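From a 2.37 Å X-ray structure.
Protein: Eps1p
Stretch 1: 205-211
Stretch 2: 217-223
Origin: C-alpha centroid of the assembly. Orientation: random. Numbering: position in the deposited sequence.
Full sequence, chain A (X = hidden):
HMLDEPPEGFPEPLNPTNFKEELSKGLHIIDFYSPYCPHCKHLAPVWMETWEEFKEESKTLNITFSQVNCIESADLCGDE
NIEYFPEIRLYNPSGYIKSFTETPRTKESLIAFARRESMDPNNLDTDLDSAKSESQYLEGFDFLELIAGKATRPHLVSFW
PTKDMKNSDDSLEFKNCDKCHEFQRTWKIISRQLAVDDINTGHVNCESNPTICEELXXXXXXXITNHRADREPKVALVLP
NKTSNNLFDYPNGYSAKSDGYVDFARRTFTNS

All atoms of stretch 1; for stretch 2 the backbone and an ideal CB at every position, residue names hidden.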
# COMPACT_ATOMS: atom_id res chain seq x y z
N ASN A 205 -5.77 -1.67 -13.33
CA ASN A 205 -4.74 -0.67 -13.08
C ASN A 205 -4.17 -0.88 -11.69
O ASN A 205 -4.78 -0.48 -10.70
CB ASN A 205 -5.32 0.74 -13.20
CG ASN A 205 -5.74 1.07 -14.60
OD1 ASN A 205 -4.97 1.64 -15.36
ND2 ASN A 205 -6.97 0.68 -14.96
N CYS A 206 -3.02 -1.52 -11.60
CA CYS A 206 -2.43 -1.80 -10.29
C CYS A 206 -2.02 -0.57 -9.49
O CYS A 206 -1.98 -0.62 -8.26
CB CYS A 206 -1.25 -2.73 -10.46
SG CYS A 206 -1.86 -4.42 -10.57
N GLU A 207 -1.71 0.55 -10.16
CA GLU A 207 -1.38 1.77 -9.42
C GLU A 207 -2.58 2.30 -8.64
O GLU A 207 -2.42 2.88 -7.57
CB GLU A 207 -0.84 2.85 -10.36
CG GLU A 207 0.50 2.50 -10.96
CD GLU A 207 1.16 3.66 -11.67
OE1 GLU A 207 0.87 4.84 -11.35
OE2 GLU A 207 1.95 3.38 -12.59
N SER A 208 -3.79 2.07 -9.17
CA SER A 208 -5.05 2.48 -8.55
C SER A 208 -5.61 1.44 -7.61
O SER A 208 -6.61 1.69 -6.95
CB SER A 208 -6.12 2.77 -9.60
OG SER A 208 -5.56 3.47 -10.66
N ASN A 209 -5.03 0.25 -7.61
CA ASN A 209 -5.51 -0.86 -6.76
C ASN A 209 -4.37 -1.53 -6.00
O ASN A 209 -4.14 -2.73 -6.15
CB ASN A 209 -6.25 -1.90 -7.61
CG ASN A 209 -7.56 -1.38 -8.14
OD1 ASN A 209 -8.52 -1.28 -7.38
ND2 ASN A 209 -7.61 -1.05 -9.44
N PRO A 210 -3.64 -0.75 -5.19
CA PRO A 210 -2.40 -1.28 -4.62
C PRO A 210 -2.61 -2.48 -3.71
O PRO A 210 -1.86 -3.45 -3.84
CB PRO A 210 -1.82 -0.09 -3.81
CG PRO A 210 -2.97 0.83 -3.58
CD PRO A 210 -3.91 0.64 -4.76
N THR A 211 -3.59 -2.42 -2.82
CA THR A 211 -3.72 -3.49 -1.83
C THR A 211 -4.09 -4.80 -2.52
O THR A 211 -3.52 -5.85 -2.23
CB THR A 211 -4.78 -3.17 -0.75
OG1 THR A 211 -4.44 -1.95 -0.08
CG2 THR A 211 -4.84 -4.31 0.26
N UNK A 217 0.05 -10.89 -5.37
CA UNK A 217 1.37 -11.17 -5.86
C UNK A 217 1.77 -10.38 -7.09
O UNK A 217 2.65 -10.84 -7.82
CB UNK A 217 1.48 -12.67 -6.16
N UNK A 218 1.12 -9.23 -7.34
CA UNK A 218 1.52 -8.35 -8.44
C UNK A 218 2.04 -7.00 -7.92
O UNK A 218 1.99 -5.97 -8.62
CB UNK A 218 0.34 -8.13 -9.39
N UNK A 219 2.59 -7.04 -6.71
CA UNK A 219 3.01 -5.86 -6.00
C UNK A 219 4.06 -5.03 -6.73
O UNK A 219 4.15 -3.83 -6.50
CB UNK A 219 3.55 -6.27 -4.63
N UNK A 220 4.80 -5.67 -7.63
CA UNK A 220 5.83 -5.00 -8.40
C UNK A 220 5.24 -4.04 -9.46
O UNK A 220 5.94 -3.20 -10.01
CB UNK A 220 6.72 -6.04 -9.07
N UNK A 221 3.95 -4.18 -9.76
CA UNK A 221 3.28 -3.30 -10.71
C UNK A 221 2.70 -2.06 -10.05
O UNK A 221 2.30 -1.12 -10.72
CB UNK A 221 2.17 -4.06 -11.43
N UNK A 222 2.64 -2.06 -8.72
CA UNK A 222 1.98 -0.97 -8.01
C UNK A 222 2.81 0.30 -8.05
O UNK A 222 2.27 1.40 -8.20
CB UNK A 222 1.71 -1.37 -6.56
N UNK A 223 4.13 0.15 -7.97
CA UNK A 223 5.03 1.28 -7.70
C UNK A 223 6.34 1.21 -8.49
O UNK A 223 6.89 0.11 -8.72
CB UNK A 223 5.35 1.34 -6.20

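Position 217 has backbone angles of 89° and 22°, and its ideal CB has nothing of stretch 1 within 5.5 Å. The neighbouring stretch therefore sets no requirement, but a positive phi by itself favours glycine, with asparagine a common alternative. The residue is Gly-217, the first to leave helical angles after a helix, in a Schellman motif.

At position 218 the CA-to-CB bond points toward stretch 1, and the ideal CB lies 4.5 Å from SG of Cys-206. That sulfur offers an apolar surface to the base of a side chain, and with no charge or hydrogen-bonding group beside it a hydrophobic residue is the natural expectation, aliphatic or aromatic. The residue is Phe-218. Its CB packs 4.4 Å from SG of Cys-206, but with chi1 at -51° (m) the end of the side chain leads away, so the ring adds little to this contact. Phe-218 O accepts a backbone hydrogen bond from N of position 221 at 2.9 Å, which helps to hold the turn that follows.

Position 219 points sideways, with nothing of stretch 1 near its ideal CB. Its phi of -59° and psi of -24° are open to almost any residue, so the view from stretch 1 does not single out the deposited Gly-219. Position 220 is out of reach of stretch 1, and its helical angles are equally permissive; a polar residue would be as acceptable as any other. It is Asp-220, with chi1 at 48° (p).

Position 221 is more constrained. Although its CA-to-CB bond runs sideways, the ideal CB is 3.8 Å from CB of Cys-206, a close apolar approach that suits leucine, isoleucine or methionine, whereas a charged group would find no partner in the cysteine. Leu-221 fills it, with CB 3.8 Å from CB of Cys-206 and chi angles of -51° (m) and -166° (t). Its backbone also takes part: a water donates hydrogen bonds to Leu-221 O at 2.7 Å and to Glu-207 OE2 at 3.2 Å, linking the stretches, which have no direct hydrogen bond between them.

Position 222 lies where the backbones come closest, its CA 4.6 Å from CA of Glu-207. The ideal CB is 4.1 Å from O of Cys-206 and 4.5 Å from CA of Pro-210, so a compact beta-branched side chain such as valine, isoleucine or threonine would fit this narrow space. The residue is Val-222, which has the largest covered area in stretch 2. In the t rotamer (164°), its two methyls both meet Pro-210: CG1 is 3.7 Å from Pro-210 CB, and CG2 is 3.7 Å from Pro-210 CA. CG2 also sits 3.6 Å from Cys-206 O. The carbonyl O of Val-222 lies 3.5 Å from CG of Glu-207, a van der Waals contact.

Position 223 turns away from stretch 1 with extended angles (-142°, 147°), leaving room for a long or polar side chain. It is Lys-223, which makes no contact with stretch 1.

Stretch 2, residues 217-223: GFGDLVK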
# COMPACT_ATOMS: atom_id res chain seq x y z
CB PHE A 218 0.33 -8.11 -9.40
CG PHE A 218 -0.33 -9.37 -9.85
CD1 PHE A 218 0.41 -10.50 -10.14
CD2 PHE A 218 -1.72 -9.43 -9.97
CE1 PHE A 218 -0.21 -11.67 -10.55
CE2 PHE A 218 -2.35 -10.59 -10.36
CZ PHE A 218 -1.59 -11.72 -10.66
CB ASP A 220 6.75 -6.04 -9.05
CG ASP A 220 5.99 -7.14 -9.75
OD1 ASP A 220 4.98 -7.63 -9.21
OD2 ASP A 220 6.46 -7.56 -10.83
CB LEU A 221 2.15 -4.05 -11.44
CG LEU A 221 2.43 -5.40 -12.10
CD1 LEU A 221 1.29 -5.80 -13.06
CD2 LEU A 221 3.78 -5.49 -12.76
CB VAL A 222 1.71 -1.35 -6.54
CG1 VAL A 222 1.40 -0.13 -5.71
CG2 VAL A 222 0.59 -2.40 -6.44
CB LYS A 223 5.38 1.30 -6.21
CG LYS A 223 5.36 2.65 -5.56
CD LYS A 223 3.97 2.92 -5.00
CE LYS A 223 3.86 4.32 -4.44
NZ LYS A 223 2.55 4.54 -3.79
O HOH W 1 3.78 1.05 -11.42
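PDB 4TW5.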